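Long-range contacts in transcriptional regulator, MerR family (Listeria monocytogenes str. 4b F2365, PDB 3GP4), which probably binds promoter DNA as a dimer and regulates transcription, as MerR-family proteins do through an N-terminal winged-helix domain and a long dimerising helix: residues 22-28 against 48-53; 67-71 against 82-86. One frame throughout, in Å; residues are numbered along the deposited sequence.

How the contacts relate
Contacts 1 and 2 follow one another along the chain, their centres about 14 Å apart, and together they trace a path from the DNA-binding head to the dimer helix. Contact 1 packs the end of helix 16-25 on helix 43-57; contact 2 lays helix 62-74 against the start of helix 79-130. Helix 62-74 joins the two: Leu69 CD2 lies 3.1 Å from Ile28 C and 3.3 Å from Gly26 O, while Tyr68 CE2 packs 3.5 Å from Trp48 CH2. The d-methionine seen in this entry sits farther along helix 79-130, at Lys110, Tyr114 and Leu118; the copy of Tyr114 on the second subunit hydrogen-bonds to Tyr68 of contact 2, so this link to a pocket crosses the dimer.

Contact 1 of 2, residues 22-28 against 48-53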
loop_
_atom_site.group_PDB
_atom_site.type_symbol
_atom_site.label_atom_id
_atom_site.label_comp_id
_atom_site.label_asym_id
_atom_site.label_seq_id
_atom_site.Cartn_x
_atom_site.Cartn_y
_atom_site.Cartn_z
ATOM N N TYR A 22 -8.692 -15.285 12.355
ATOM C CA TYR A 22 -7.439 -15.928 11.902
ATOM C C TYR A 22 -7.460 -17.432 12.201
ATOM O O TYR A 22 -7.074 -18.237 11.359
ATOM C CB TYR A 22 -6.214 -15.362 12.621
ATOM C CG TYR A 22 -5.725 -13.987 12.228
ATOM C CD1 TYR A 22 -6.263 -13.296 11.128
ATOM C CD2 TYR A 22 -4.689 -13.385 12.948
ATOM C CE1 TYR A 22 -5.780 -12.028 10.784
ATOM C CE2 TYR A 22 -4.208 -12.123 12.621
ATOM C CZ TYR A 22 -4.764 -11.455 11.543
ATOM O OH TYR A 22 -4.277 -10.221 11.247
ATOM N N GLU A 23 -7.904 -17.805 13.393
ATOM C CA GLU A 23 -7.896 -19.251 13.724
ATOM C C GLU A 23 -8.971 -19.972 12.892
ATOM O O GLU A 23 -8.719 -21.029 12.287
ATOM C CB GLU A 23 -8.088 -19.488 15.238
ATOM C CG GLU A 23 -8.162 -21.032 15.624
ATOM C CD GLU A 23 -8.620 -21.246 17.060
ATOM O OE1 GLU A 23 -9.269 -20.330 17.606
ATOM O OE2 GLU A 23 -8.327 -22.317 17.659
ATOM N N ARG A 24 -10.170 -19.397 12.868
ATOM C CA ARG A 24 -11.307 -20.003 12.194
ATOM C C ARG A 24 -11.006 -20.284 10.730
ATOM O O ARG A 24 -11.361 -21.338 10.225
ATOM C CB ARG A 24 -12.536 -19.085 12.289
ATOM C CG ARG A 24 -13.741 -19.652 11.613
ATOM C CD ARG A 24 -15.015 -18.959 12.039
ATOM N NE ARG A 24 -15.090 -17.565 11.569
ATOM C CZ ARG A 24 -15.398 -17.239 10.312
ATOM N NH1 ARG A 24 -15.480 -15.965 9.958
ATOM N NH2 ARG A 24 -15.652 -18.197 9.412
ATOM N N ILE A 25 -10.371 -19.356 10.030
ATOM C CA ILE A 25 -10.173 -19.590 8.594
ATOM C C ILE A 25 -8.808 -20.218 8.223
ATOM O O ILE A 25 -8.514 -20.450 7.051
ATOM C CB ILE A 25 -10.485 -18.345 7.735
ATOM C CG1 ILE A 25 -9.445 -17.241 7.919
ATOM C CG2 ILE A 25 -11.991 -17.928 7.888
ATOM C CD1 ILE A 25 -9.378 -16.357 6.666
ATOM N N GLY A 26 -8.007 -20.490 9.241
ATOM C CA GLY A 26 -6.736 -21.170 9.068
ATOM C C GLY A 26 -5.556 -20.297 8.700
ATOM O O GLY A 26 -4.661 -20.737 7.953
ATOM N N LEU A 27 -5.548 -19.064 9.188
ATOM C CA LEU A 27 -4.372 -18.208 9.044
ATOM C C LEU A 27 -3.337 -18.481 10.126
ATOM O O LEU A 27 -2.136 -18.354 9.888
ATOM C CB LEU A 27 -4.782 -16.759 9.108
ATOM C CG LEU A 27 -5.387 -16.257 7.782
ATOM C CD1 LEU A 27 -6.011 -14.869 8.084
ATOM C CD2 LEU A 27 -4.359 -16.120 6.671
ATOM N N ILE A 28 -3.807 -18.894 11.295
ATOM C CA ILE A 28 -2.912 -19.299 12.400
ATOM C C ILE A 28 -3.279 -20.708 12.848
ATOM O O ILE A 28 -4.393 -21.188 12.573
ATOM C CB ILE A 28 -2.931 -18.319 13.598
ATOM C CG1 ILE A 28 -4.284 -18.377 14.348
ATOM C CG2 ILE A 28 -2.519 -16.899 13.106
ATOM C CD1 ILE A 28 -4.477 -17.351 15.497
ATOM N N TRP A 48 2.696 -16.439 15.381
ATOM C CA TRP A 48 1.833 -16.566 14.175
ATOM C C TRP A 48 0.870 -15.383 13.984
ATOM O O TRP A 48 0.636 -14.954 12.861
ATOM C CB TRP A 48 1.039 -17.864 14.198
ATOM C CG TRP A 48 1.827 -19.002 13.669
ATOM C CD1 TRP A 48 2.518 -19.939 14.410
ATOM C CD2 TRP A 48 2.020 -19.348 12.308
ATOM N NE1 TRP A 48 3.136 -20.843 13.578
ATOM C CE2 TRP A 48 2.833 -20.511 12.278
ATOM C CE3 TRP A 48 1.582 -18.799 11.096
ATOM C CZ2 TRP A 48 3.247 -21.109 11.080
ATOM C CZ3 TRP A 48 1.984 -19.413 9.902
ATOM C CH2 TRP A 48 2.806 -20.551 9.908
ATOM N N ILE A 49 0.314 -14.875 15.075
ATOM C CA ILE A 49 -0.634 -13.734 14.990
ATOM C C ILE A 49 0.098 -12.488 14.443
ATOM O O ILE A 49 -0.378 -11.777 13.522
ATOM C CB ILE A 49 -1.281 -13.472 16.367
ATOM C CG1 ILE A 49 -2.257 -14.622 16.707
ATOM C CG2 ILE A 49 -2.032 -12.136 16.375
ATOM C CD1 ILE A 49 -2.619 -14.754 18.227
ATOM N N LEU A 50 1.293 -12.301 14.963
ATOM C CA LEU A 50 2.142 -11.158 14.603
ATOM C C LEU A 50 2.612 -11.221 13.139
ATOM O O LEU A 50 2.522 -10.229 12.396
ATOM C CB LEU A 50 3.316 -11.099 15.581
ATOM C CG LEU A 50 2.960 -10.630 17.004
ATOM C CD1 LEU A 50 4.203 -10.798 17.905
ATOM C CD2 LEU A 50 2.518 -9.172 17.008
ATOM N N PHE A 51 3.103 -12.379 12.714
ATOM C CA PHE A 51 3.433 -12.605 11.298
ATOM C C PHE A 51 2.231 -12.363 10.372
ATOM O O PHE A 51 2.387 -11.692 9.313
ATOM C CB PHE A 51 4.024 -14.004 11.116
ATOM C CG PHE A 51 4.442 -14.339 9.704
ATOM C CD1 PHE A 51 5.608 -13.807 9.152
ATOM C CD2 PHE A 51 3.686 -15.216 8.958
ATOM C CE1 PHE A 51 5.990 -14.156 7.849
ATOM C CE2 PHE A 51 4.071 -15.572 7.641
ATOM C CZ PHE A 51 5.209 -15.048 7.106
ATOM N N THR A 52 1.052 -12.881 10.757
ATOM C CA THR A 52 -0.165 -12.764 9.939
ATOM C C THR A 52 -0.556 -11.312 9.769
ATOM O O THR A 52 -0.727 -10.832 8.622
ATOM C CB THR A 52 -1.357 -13.545 10.549
ATOM O OG1 THR A 52 -1.018 -14.925 10.590
ATOM C CG2 THR A 52 -2.652 -13.389 9.692
ATOM N N ARG A 53 -0.644 -10.611 10.900
ATOM C CA ARG A 53 -0.949 -9.188 10.912
ATOM C C ARG A 53 0.003 -8.413 9.979
ATOM O O ARG A 53 -0.461 -7.655 9.120
ATOM C CB ARG A 53 -0.914 -8.609 12.331
ATOM C CG ARG A 53 -1.413 -7.140 12.405
ATOM C CD ARG A 53 -2.867 -7.057 11.886
ATOM N NE ARG A 53 -3.262 -5.720 11.417
ATOM C CZ ARG A 53 -3.601 -5.438 10.161
ATOM N NH1 ARG A 53 -3.605 -6.395 9.230
ATOM N NH2 ARG A 53 -3.944 -4.195 9.831
HETATM O O HOH W 1 -0.902 -16.378 8.449
#
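The ring of Tyr22 is the place to start. With chi1 at m it reaches from helix 16-25 to helix 43-57, where the methyl of Thr52 sits on one face in a CH-pi contact: CG2 is 3.5 Å from the ring centroid and only 14° off the normal. Farther out, Tyr22 OH comes 3.5 Å from Arg53 CD and hydrogen-bonds to a glycerol, probably from the crystallisation liquor. The m rotamer of Thr52 divides its two branches: CG2 goes to the tyrosine, while OG1 donates back to Trp48 O one turn earlier (2.8 Å). Thr52 OG1 also accepts from a water (2.6 Å) that donates to Leu27 O (2.7 Å) as well. No direct hydrogen bond crosses between the segments; the water bridges them.

Past the last turn of helix 16-25, Gly26 is the first residue to leave helical phi/psi. Its positive phi and two bonds back into that turn, Leu27 N to Tyr22 O (2.8 Å) and Gly26 N to Glu23 O (3.2 Å), make a Schellman motif. The turn brings Leu27 and Ile28 round to the other helix. Ile28, with chi1 at p and chi2 at t, extends CD1 to Ile49 CG1 (3.7 Å) and lays CG2 against Trp48 CB (3.8 Å). Leu27 CD1 touches Thr52 CG2 at 4.0 Å.

This is hydrophobic core of the MerR-type winged-helix head, in which helix 16-25 is probably the recognition helix. Helix 62-74 covers the cluster, with Ile62 and Leu65 on Leu27, Leu69 on Trp48, and Phe72 meeting the indole ring; Ile49 packs against the loop residues Val14 and Phe41.

Contact 2 of 2, residues 67-71 against 82-86; sequences DYLAL and RAELL
Tyr68 reaches from helix 62-74 across to helix 79-130, its ring overlapping the side chains of Arg82 and Leu86: CE1 is 3.8 Å from Arg82 CG and 3.6 Å from Leu86 CD2, the two lying on opposite sides of the ring plane. The motif is an antiparallel helical hairpin, here joining the last helix of the MerR-type head (62-74) to the long dimerisation helix (79-130). Both segments are regular alpha helix, as in Leu71 N to Asp67 O (2.9 Å) and Leu86 N to Arg82 O (3.1 Å). Their axes run at 166° and approach to 10.1 Å; the register pairs Tyr68 with Arg82, CA to CA 6.2 Å.

Tyr68 takes chi1 t and chi2 80°; the m, t rotamer of Leu86 carries CD2 to its ring. Leu85, t at both chi angles, points toward helix 62-74 and fits between Asp67, Tyr68 and Leu71: its CD1 is 3.8 Å from Asp67 CB and 3.7 Å from Tyr68 N, and its CD2 is 3.9 Å from Tyr68 CB. Within the two segments the contact is apolar packing plus the aliphatic part of Arg82, burying 358 Å².

The polar ends look to the second subunit. Tyr68 OH hydrogen-bonds to Tyr114 OH of that chain, and Arg82 NH2 makes a salt bridge with its Glu124, tying the hairpin into the dimer. In the same chain, Thr78 OG1 bridges the helices, hydrogen-bonded to Leu71 O and Arg82 NE. Leu71, m and t, completes the seam: CD1 meets Leu85 CD1 at 3.9 Å, and CB rests 3.5 Å from Arg82 CG.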
loop_
_atom_site.group_PDB
_atom_site.type_symbol
_atom_site.label_atom_id
_atom_site.label_comp_id
_atom_site.label_asym_id
_atom_site.label_seq_id
_atom_site.Cartn_x
_atom_site.Cartn_y
_atom_site.Cartn_z
ATOM N N ASP A 67 -2.564 -21.166 2.657
ATOM C CA ASP A 67 -1.764 -22.279 2.053
ATOM C C ASP A 67 -0.485 -22.524 2.821
ATOM O O ASP A 67 -0.090 -23.683 3.011
ATOM C CB ASP A 67 -1.340 -22.012 0.579
ATOM C CG ASP A 67 -2.407 -22.370 -0.436
ATOM O OD1 ASP A 67 -3.549 -22.695 -0.056
ATOM O OD2 ASP A 67 -2.098 -22.314 -1.651
ATOM N N TYR A 68 0.172 -21.441 3.226
ATOM C CA TYR A 68 1.458 -21.514 3.926
ATOM C C TYR A 68 1.298 -22.211 5.269
ATOM O O TYR A 68 2.053 -23.156 5.590
ATOM C CB TYR A 68 2.053 -20.109 4.112
ATOM C CG TYR A 68 3.357 -20.126 4.866
ATOM C CD1 TYR A 68 4.535 -20.456 4.230
ATOM C CD2 TYR A 68 3.396 -19.823 6.228
ATOM C CE1 TYR A 68 5.746 -20.482 4.913
ATOM C CE2 TYR A 68 4.603 -19.854 6.929
ATOM C CZ TYR A 68 5.778 -20.178 6.247
ATOM O OH TYR A 68 6.993 -20.209 6.921
ATOM N N LEU A 69 0.309 -21.778 6.049
ATOM C CA LEU A 69 -0.020 -22.512 7.284
ATOM C C LEU A 69 -0.416 -23.985 7.036
ATOM O O LEU A 69 0.087 -24.878 7.756
ATOM C CB LEU A 69 -1.086 -21.794 8.113
ATOM C CG LEU A 69 -1.341 -22.536 9.429
ATOM C CD1 LEU A 69 -0.123 -22.516 10.337
ATOM C CD2 LEU A 69 -2.489 -21.909 10.109
ATOM N N ALA A 70 -1.283 -24.245 6.055
ATOM C CA ALA A 70 -1.631 -25.630 5.655
ATOM C C ALA A 70 -0.398 -26.507 5.367
ATOM O O ALA A 70 -0.312 -27.642 5.872
ATOM C CB ALA A 70 -2.625 -25.659 4.470
ATOM N N LEU A 71 0.532 -26.003 4.555
ATOM C CA LEU A 71 1.817 -26.701 4.322
ATOM C C LEU A 71 2.589 -26.970 5.611
ATOM O O LEU A 71 3.013 -28.129 5.882
ATOM C CB LEU A 71 2.688 -25.929 3.325
ATOM C CG LEU A 71 2.183 -25.852 1.877
ATOM C CD1 LEU A 71 2.905 -24.780 1.075
ATOM C CD2 LEU A 71 2.303 -27.215 1.129
ATOM N N ARG A 82 6.973 -24.611 0.820
ATOM C CA ARG A 82 6.838 -23.396 1.609
ATOM C C ARG A 82 7.836 -22.273 1.207
ATOM O O ARG A 82 7.447 -21.109 1.198
ATOM C CB ARG A 82 6.923 -23.713 3.092
ATOM C CG ARG A 82 5.628 -24.127 3.695
ATOM C CD ARG A 82 5.822 -24.427 5.194
ATOM N NE ARG A 82 6.268 -25.826 5.407
ATOM C CZ ARG A 82 6.892 -26.258 6.504
ATOM N NH1 ARG A 82 7.178 -25.433 7.510
ATOM N NH2 ARG A 82 7.218 -27.535 6.615
ATOM N N ALA A 83 9.097 -22.608 0.905
ATOM C CA ALA A 83 10.075 -21.602 0.493
ATOM C C ALA A 83 9.669 -21.018 -0.861
ATOM O O ALA A 83 9.775 -19.796 -1.055
ATOM C CB ALA A 83 11.505 -22.134 0.425
ATOM N N GLU A 84 9.196 -21.871 -1.764
ATOM C CA GLU A 84 8.731 -21.396 -3.086
ATOM C C GLU A 84 7.544 -20.428 -2.965
ATOM O O GLU A 84 7.437 -19.432 -3.743
ATOM C CB GLU A 84 8.314 -22.561 -3.965
ATOM C CG GLU A 84 9.484 -23.409 -4.461
ATOM C CD GLU A 84 10.408 -22.637 -5.382
ATOM O OE1 GLU A 84 9.892 -21.873 -6.246
ATOM O OE2 GLU A 84 11.649 -22.792 -5.237
ATOM N N LEU A 85 6.633 -20.766 -2.048
ATOM C CA LEU A 85 5.450 -19.920 -1.774
ATOM C C LEU A 85 5.889 -18.539 -1.279
ATOM O O LEU A 85 5.458 -17.507 -1.848
ATOM C CB LEU A 85 4.511 -20.610 -0.775
ATOM C CG LEU A 85 3.157 -19.988 -0.371
ATOM C CD1 LEU A 85 2.278 -21.061 0.228
ATOM C CD2 LEU A 85 3.276 -18.846 0.653
ATOM N N LEU A 86 6.735 -18.504 -0.238
ATOM C CA LEU A 86 7.342 -17.248 0.246
ATOM C C LEU A 86 8.084 -16.456 -0.861
ATOM O O LEU A 86 7.935 -15.216 -0.949
ATOM C CB LEU A 86 8.229 -17.497 1.493
ATOM C CG LEU A 86 7.525 -18.133 2.695
ATOM C CD1 LEU A 86 8.443 -18.243 3.920
ATOM C CD2 LEU A 86 6.190 -17.380 3.068
#